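Local structure of exotoxin 6 (Staphylococcus aureus subsp. aureus Mu50, 4ZYS) at residues A[121-125]-A[126-130]; A[172-175]-A[176-179]. The protein is a secreted staphylococcal superantigen-like exotoxin that probably binds host glycans or glycoproteins, its exact role being unsettled. One frame throughout, in Å; residues are numbered along the deposited sequence.

Overall arrangement
Both contacts are local and lie in the C-terminal beta-grasp domain, which follows the N-terminal OB-fold domain along the chain. Interaction 1 comes first: after edge strand 117-119 the chain turns at Lys125 and Glu126 into the short strand 127-129, which leads straight into helix 130-145. Strands 155-161 and 166-170 follow, and interaction 2 then shapes the loop between 166-170 and 183-185. The two neither nest nor cross, and their centres lie about 18 Å apart. Leu130, at the start of the helix, joins them: its CB packs 3.4 Å from Arg179 O. Strand 183-185 then pairs with 127-129, bringing the chain back to interaction 1.

Interaction 1: residues A[121-125]-A[126-130]; sequences YQIYK and EDISL
Ile123 and Ile128 meet through their delta methyls at the tightly packed end of this turn, CD1 of Ile123 lying 3.7 Å from CD1 of Ile128 while the two side chains cross at about a right angle. Branched, apolar residues suit the place: Ile123 also rests on Leu133 of helix 130-145, and Ile128 on Ile189 of strand 189-196. In Ile128, CG1 lies anti to the backbone N (chi1 -172°), which carries the longer branch back toward the preceding loop.

Lys125 reaches over the turn on the polar side, bent at chi3 and chi4 so that NZ meets the carbonyl O of Asp127, two residues on, at 2.7 Å. The donor stands close to the line of the C=O bond, with an angle of 160° at the oxygen. A salt bridge to Asp70 and a hydrogen bond to Thr91 also hold this ammonium, which probably compensates the charge of this buried residue. Asp70 and Thr91 belong to strands of the OB-fold, whereas Lys125 lies in the beta-grasp domain; the lysine thus bridges the two-domain architecture of the superantigen-like family.

Away from the isoleucines the packing gives way to water, on the lysine side. One water takes the N-H of Asp127 at 2.8 Å from its N and is met only weakly by Lys125 NZ. Glu126 and Asp127 turn away from the preceding loop: Glu126 forms a salt bridge with Arg187, and Asp127 one through OD2 with Lys60, its OD1 being hydrogen-bonded to Ser183. At the exposed margin, Tyr124 OH donates to OE1 of Gln122 at 2.8 Å.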
ATOM      1  N   TYR A 121      13.207   5.047  -7.738  1.00 22.07           N
ATOM      2  CA  TYR A 121      12.188   4.185  -7.141  1.00 20.82           C
ATOM      3  C   TYR A 121      12.149   2.850  -7.887  1.00 22.95           C
ATOM      4  O   TYR A 121      12.013   2.840  -9.113  1.00 25.40           O
ATOM      5  CB  TYR A 121      10.818   4.862  -7.145  1.00 22.20           C
ATOM      6  CG  TYR A 121       9.794   4.115  -6.318  1.00 24.36           C
ATOM      7  CD1 TYR A 121       9.959   3.952  -4.947  1.00 26.91           C
ATOM      8  CD2 TYR A 121       8.669   3.558  -6.906  1.00 25.06           C
ATOM      9  CE1 TYR A 121       9.036   3.244  -4.185  1.00 28.84           C
ATOM     10  CE2 TYR A 121       7.729   2.863  -6.150  1.00 26.06           C
ATOM     11  CZ  TYR A 121       7.927   2.691  -4.792  1.00 32.22           C
ATOM     12  OH  TYR A 121       7.007   2.020  -4.032  1.00 32.40           O
ATOM     13  N   GLN A 122      12.326   1.741  -7.176  1.00 15.99           N
ATOM     14  CA  GLN A 122      12.350   0.417  -7.820  1.00 16.75           C
ATOM     15  C   GLN A 122      11.099  -0.405  -7.483  1.00 23.68           C
ATOM     16  O   GLN A 122      10.793  -0.588  -6.307  1.00 23.68           O
ATOM     17  CB  GLN A 122      13.626  -0.377  -7.433  1.00 16.70           C
ATOM     18  CG  GLN A 122      14.897   0.370  -7.764  1.00 10.09           C
ATOM     19  CD  GLN A 122      16.170  -0.415  -7.826  1.00 22.50           C
ATOM     20  OE1 GLN A 122      16.322  -1.528  -7.311  1.00 23.87           O
ATOM     21  NE2 GLN A 122      17.126   0.165  -8.494  1.00 13.77           N
ATOM     22  N   ILE A 123      10.394  -0.902  -8.521  1.00 22.27           N
ATOM     23  CA  ILE A 123       9.208  -1.780  -8.424  1.00 23.20           C
ATOM     24  C   ILE A 123       9.677  -3.217  -8.740  1.00 26.62           C
ATOM     25  O   ILE A 123      10.338  -3.420  -9.754  1.00 26.10           O
ATOM     26  CB  ILE A 123       8.031  -1.324  -9.365  1.00 27.01           C
ATOM     27  CG1 ILE A 123       7.428   0.050  -8.961  1.00 28.74           C
ATOM     28  CG2 ILE A 123       6.917  -2.391  -9.496  1.00 26.41           C
ATOM     29  CD1 ILE A 123       6.760   0.094  -7.641  1.00 41.91           C
ATOM     30  N   TYR A 124       9.337  -4.195  -7.884  1.00 22.67           N
ATOM     31  CA  TYR A 124       9.750  -5.582  -8.104  1.00 22.54           C
ATOM     32  C   TYR A 124       8.546  -6.493  -8.413  1.00 25.96           C
ATOM     33  O   TYR A 124       8.727  -7.660  -8.790  1.00 26.17           O
ATOM     34  CB  TYR A 124      10.525  -6.107  -6.873  1.00 22.83           C
ATOM     35  CG  TYR A 124      11.651  -5.188  -6.438  1.00 24.81           C
ATOM     36  CD1 TYR A 124      12.805  -5.045  -7.211  1.00 27.89           C
ATOM     37  CD2 TYR A 124      11.548  -4.431  -5.275  1.00 24.41           C
ATOM     38  CE1 TYR A 124      13.839  -4.195  -6.819  1.00 30.10           C
ATOM     39  CE2 TYR A 124      12.585  -3.596  -4.861  1.00 25.05           C
ATOM     40  CZ  TYR A 124      13.724  -3.475  -5.638  1.00 35.05           C
ATOM     41  OH  TYR A 124      14.735  -2.645  -5.233  1.00 38.29           O
ATOM     42  N   LYS A 125       7.332  -5.956  -8.276  1.00 19.27           N
ATOM     43  CA  LYS A 125       6.140  -6.768  -8.400  1.00 18.74           C
ATOM     44  C   LYS A 125       5.284  -6.506  -9.630  1.00 23.47           C
ATOM     45  O   LYS A 125       5.039  -5.361 -10.006  1.00 22.64           O
ATOM     46  CB  LYS A 125       5.293  -6.600  -7.138  1.00 19.01           C
ATOM     47  CG  LYS A 125       5.818  -7.480  -5.993  1.00 19.45           C
ATOM     48  CD  LYS A 125       5.142  -7.247  -4.612  1.00 23.26           C
ATOM     49  CE  LYS A 125       3.626  -7.334  -4.584  1.00 19.69           C
ATOM     50  NZ  LYS A 125       3.109  -8.593  -5.217  1.00 22.90           N
ATOM     51  N   GLU A 126       4.776  -7.600 -10.221  1.00 21.08           N
ATOM     52  CA  GLU A 126       3.838  -7.540 -11.358  1.00 20.81           C
ATOM     53  C   GLU A 126       2.469  -7.072 -10.878  1.00 25.43           C
ATOM     54  O   GLU A 126       1.783  -6.300 -11.542  1.00 26.32           O
ATOM     55  CB  GLU A 126       3.673  -8.922 -11.989  1.00 21.97           C
ATOM     56  CG  GLU A 126       4.878  -9.432 -12.734  1.00 25.17           C
ATOM     57  CD  GLU A 126       4.539 -10.771 -13.350  1.00 38.40           C
ATOM     58  OE1 GLU A 126       3.808 -10.788 -14.366  1.00 41.44           O
ATOM     59  OE2 GLU A 126       4.912 -11.807 -12.755  1.00 25.84           O
ATOM     60  N   ASP A 127       2.058  -7.593  -9.739  1.00 21.06           N
ATOM     61  CA  ASP A 127       0.788  -7.265  -9.128  1.00 20.31           C
ATOM     62  C   ASP A 127       1.104  -6.521  -7.827  1.00 22.71           C
ATOM     63  O   ASP A 127       1.479  -7.156  -6.859  1.00 22.65           O
ATOM     64  CB  ASP A 127      -0.010  -8.561  -8.903  1.00 21.43           C
ATOM     65  CG  ASP A 127      -1.447  -8.316  -8.493  1.00 25.32           C
ATOM     66  OD1 ASP A 127      -2.002  -7.286  -8.893  1.00 26.72           O
ATOM     67  OD2 ASP A 127      -2.009  -9.160  -7.757  1.00 24.46           O
ATOM     68  N   ILE A 128       1.053  -5.184  -7.830  1.00 18.29           N
ATOM     69  CA  ILE A 128       1.390  -4.374  -6.658  1.00 16.02           C
ATOM     70  C   ILE A 128       0.112  -3.640  -6.139  1.00 20.39           C
ATOM     71  O   ILE A 128      -0.626  -3.049  -6.919  1.00 20.49           O
ATOM     72  CB  ILE A 128       2.583  -3.416  -6.968  1.00 18.45           C
ATOM     73  CG1 ILE A 128       3.096  -2.683  -5.686  1.00 18.54           C
ATOM     74  CG2 ILE A 128       2.278  -2.417  -8.116  1.00 19.35           C
ATOM     75  CD1 ILE A 128       4.570  -2.252  -5.740  1.00 18.47           C
ATOM     76  N   SER A 129      -0.155  -3.723  -4.828  1.00 17.65           N
ATOM     77  CA  SER A 129      -1.329  -3.092  -4.240  1.00 17.02           C
ATOM     78  C   SER A 129      -1.128  -1.598  -4.030  1.00 20.35           C
ATOM     79  O   SER A 129      -0.006  -1.145  -3.780  1.00 19.59           O
ATOM     80  CB  SER A 129      -1.695  -3.746  -2.911  1.00 18.86           C
ATOM     81  OG  SER A 129      -0.700  -3.521  -1.928  1.00 20.69           O
ATOM     82  N   LEU A 130      -2.237  -0.844  -4.046  1.00 15.98           N
ATOM     83  CA  LEU A 130      -2.209   0.565  -3.731  1.00 14.65           C
ATOM     84  C   LEU A 130      -1.780   0.747  -2.301  1.00 17.37           C
ATOM     85  O   LEU A 130      -1.132   1.747  -2.016  1.00 17.42           O
ATOM     86  CB  LEU A 130      -3.567   1.226  -3.988  1.00 14.98           C
ATOM     87  CG  LEU A 130      -3.928   1.418  -5.460  1.00 17.99           C
ATOM     88  CD1 LEU A 130      -5.281   2.014  -5.584  1.00 18.72           C
ATOM     89  CD2 LEU A 130      -2.921   2.307  -6.171  1.00 16.23           C
TER
HETATM   90  O   HOH W   1       3.217  -9.659  -8.253  1.00 19.32           O

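Interaction 2: residues A[172-175]-A[176-179]; sequences SQKL and EKER
Leu175 lies against Arg179 four residues on, in the loop that links strand 166-170 to strand 183-185 of the beta-grasp domain; residues 177-179 coil with helical backbone angles but without a regular helix's bonds. The apolar contact comes first. CG of Leu175 is anti to the backbone N (chi1 175°), which sends the isobutyl group forward along the chain, and CD1 comes to 3.8 Å from CB of Arg179. The same methyl sits over one face of the guanidinium, 3.9 Å from NH1, so a leucine serves both the aliphatic stem and the flat head of the arginine. Leu175 itself is buried, touching Ile169 of strand 166-170 and Leu130 and Asp134 of helix 130-145.

Ionic pairing fixes the guanidinium at its edge. Glu176 bends at chi2 (90°) to bring its carboxylate alongside, and NH1 of Arg179 donates to OE1 of Glu176 at 3.0 Å, an almost straight bond (164°) nearly in the guanidinium plane, although OE1 is approached from above the carboxylate plane. NH2 of Arg179 donates to the carbonyl of Thr168, which ties the loop back to the edge strand; the long, planar arginine suits a place where it must lie under a methyl and still reach two acceptors.

Like charges gather on the exposed side: NZ of Lys174 and NZ of Lys177 are 4.3 Å apart, and Glu76 offers both a long, weak ion pair that probably eases their repulsion. Lys174 also makes a cation-pi contact with Tyr16.

Residues 176-179 form a type I beta turn, Arg179 N donating to Glu176 O at 2.8 Å.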
ATOM      1  N   SER A 172      -3.823  14.136   2.763  1.00 18.24           N
ATOM      2  CA  SER A 172      -4.405  14.635   4.014  1.00 17.81           C
ATOM      3  C   SER A 172      -5.273  13.578   4.710  1.00 23.32           C
ATOM      4  O   SER A 172      -5.728  13.809   5.833  1.00 25.49           O
ATOM      5  CB  SER A 172      -5.200  15.924   3.769  1.00 18.70           C
ATOM      6  OG  SER A 172      -6.397  15.684   3.058  1.00 21.53           O
ATOM      7  N   GLN A 173      -5.497  12.417   4.062  1.00 18.86           N
ATOM      8  CA  GLN A 173      -6.276  11.311   4.657  1.00 18.54           C
ATOM      9  C   GLN A 173      -5.500  10.047   4.547  1.00 22.49           C
ATOM     10  O   GLN A 173      -4.675   9.958   3.637  1.00 24.92           O
ATOM     11  CB  GLN A 173      -7.627  11.108   3.908  1.00 20.38           C
ATOM     12  CG  GLN A 173      -8.588  12.302   3.874  1.00 24.16           C
ATOM     13  CD  GLN A 173      -9.134  12.686   5.235  1.00 39.64           C
ATOM     14  OE1 GLN A 173      -9.288  11.853   6.139  1.00 32.30           O
ATOM     15  NE2 GLN A 173      -9.468  13.961   5.393  1.00 31.91           N
ATOM     16  N   LYS A 174      -5.812   9.018   5.365  1.00 17.85           N
ATOM     17  CA  LYS A 174      -5.249   7.680   5.123  1.00 16.35           C
ATOM     18  C   LYS A 174      -5.842   7.196   3.800  1.00 21.26           C
ATOM     19  O   LYS A 174      -6.915   7.677   3.427  1.00 23.13           O
ATOM     20  CB  LYS A 174      -5.618   6.678   6.241  1.00 17.24           C
ATOM     21  CG  LYS A 174      -5.005   6.944   7.618  1.00 27.22           C
ATOM     22  CD  LYS A 174      -5.068   5.728   8.513  1.00 40.97           C
ATOM     23  CE  LYS A 174      -6.400   5.425   9.145  1.00 56.57           C
ATOM     24  NZ  LYS A 174      -6.376   4.104   9.833  1.00 61.85           N
ATOM     25  N   LEU A 175      -5.211   6.235   3.106  1.00 17.39           N
ATOM     26  CA  LEU A 175      -5.800   5.655   1.889  1.00 16.78           C
ATOM     27  C   LEU A 175      -7.128   4.986   2.254  1.00 23.08           C
ATOM     28  O   LEU A 175      -7.221   4.411   3.350  1.00 23.92           O
ATOM     29  CB  LEU A 175      -4.832   4.620   1.290  1.00 16.11           C
ATOM     30  CG  LEU A 175      -5.288   3.803   0.073  1.00 19.10           C
ATOM     31  CD1 LEU A 175      -5.503   4.685  -1.128  1.00 18.76           C
ATOM     32  CD2 LEU A 175      -4.273   2.705  -0.248  1.00 20.60           C
ATOM     33  N   GLU A 176      -8.165   5.100   1.372  1.00 18.99           N
ATOM     34  CA  GLU A 176      -9.494   4.481   1.579  1.00 17.87           C
ATOM     35  C   GLU A 176      -9.304   2.982   1.790  1.00 21.70           C
ATOM     36  O   GLU A 176      -8.590   2.337   1.011  1.00 21.06           O
ATOM     37  CB  GLU A 176     -10.421   4.742   0.373  1.00 18.79           C
ATOM     38  CG  GLU A 176     -10.832   6.188   0.203  1.00 26.93           C
ATOM     39  CD  GLU A 176      -9.960   7.082  -0.666  1.00 40.15           C
ATOM     40  OE1 GLU A 176      -8.793   6.721  -0.952  1.00 27.28           O
ATOM     41  OE2 GLU A 176     -10.446   8.175  -1.040  1.00 27.23           O
ATOM     42  N   LYS A 177      -9.902   2.438   2.847  1.00 19.92           N
ATOM     43  CA  LYS A 177      -9.797   1.031   3.214  1.00 20.37           C
ATOM     44  C   LYS A 177     -10.095   0.111   2.007  1.00 25.15           C
ATOM     45  O   LYS A 177      -9.324  -0.819   1.773  1.00 23.31           O
ATOM     46  CB  LYS A 177     -10.698   0.714   4.409  1.00 23.21           C
ATOM     47  CG  LYS A 177     -10.092   1.164   5.739  1.00 23.47           C
ATOM     48  CD  LYS A 177     -10.986   0.757   6.906  1.00 31.84           C
ATOM     49  CE  LYS A 177     -10.876   1.683   8.100  1.00 55.54           C
ATOM     50  NZ  LYS A 177      -9.611   1.497   8.870  1.00 73.11           N
ATOM     51  N   GLU A 178     -11.123   0.463   1.178  1.00 23.46           N
ATOM     52  CA  GLU A 178     -11.508  -0.270  -0.035  1.00 24.02           C
ATOM     53  C   GLU A 178     -10.395  -0.323  -1.097  1.00 27.26           C
ATOM     54  O   GLU A 178     -10.393  -1.231  -1.930  1.00 27.85           O
ATOM     55  CB  GLU A 178     -12.752   0.364  -0.673  1.00 25.96           C
ATOM     56  CG  GLU A 178     -14.032   0.040   0.059  1.00 38.46           C
ATOM     57  CD  GLU A 178     -14.600  -1.350  -0.136  1.00 70.00           C
ATOM     58  OE1 GLU A 178     -15.197  -1.601  -1.207  1.00 72.95           O
ATOM     59  OE2 GLU A 178     -14.522  -2.159   0.817  1.00 63.50           O
ATOM     60  N   ARG A 179      -9.489   0.673  -1.099  1.00 21.42           N
ATOM     61  CA  ARG A 179      -8.433   0.779  -2.101  1.00 18.79           C
ATOM     62  C   ARG A 179      -7.158   0.058  -1.674  1.00 20.85           C
ATOM     63  O   ARG A 179      -6.290  -0.187  -2.515  1.00 19.84           O
ATOM     64  CB  ARG A 179      -8.147   2.247  -2.415  1.00 16.42           C
ATOM     65  CG  ARG A 179      -9.309   2.927  -3.116  1.00 19.93           C
ATOM     66  CD  ARG A 179      -9.042   4.401  -3.268  1.00 24.07           C
ATOM     67  NE  ARG A 179      -8.153   4.641  -4.392  1.00 30.51           N
ATOM     68  CZ  ARG A 179      -7.456   5.753  -4.585  1.00 38.35           C
ATOM     69  NH1 ARG A 179      -7.512   6.745  -3.701  1.00 17.39           N
ATOM     70  NH2 ARG A 179      -6.709   5.891  -5.669  1.00 19.28           N
TER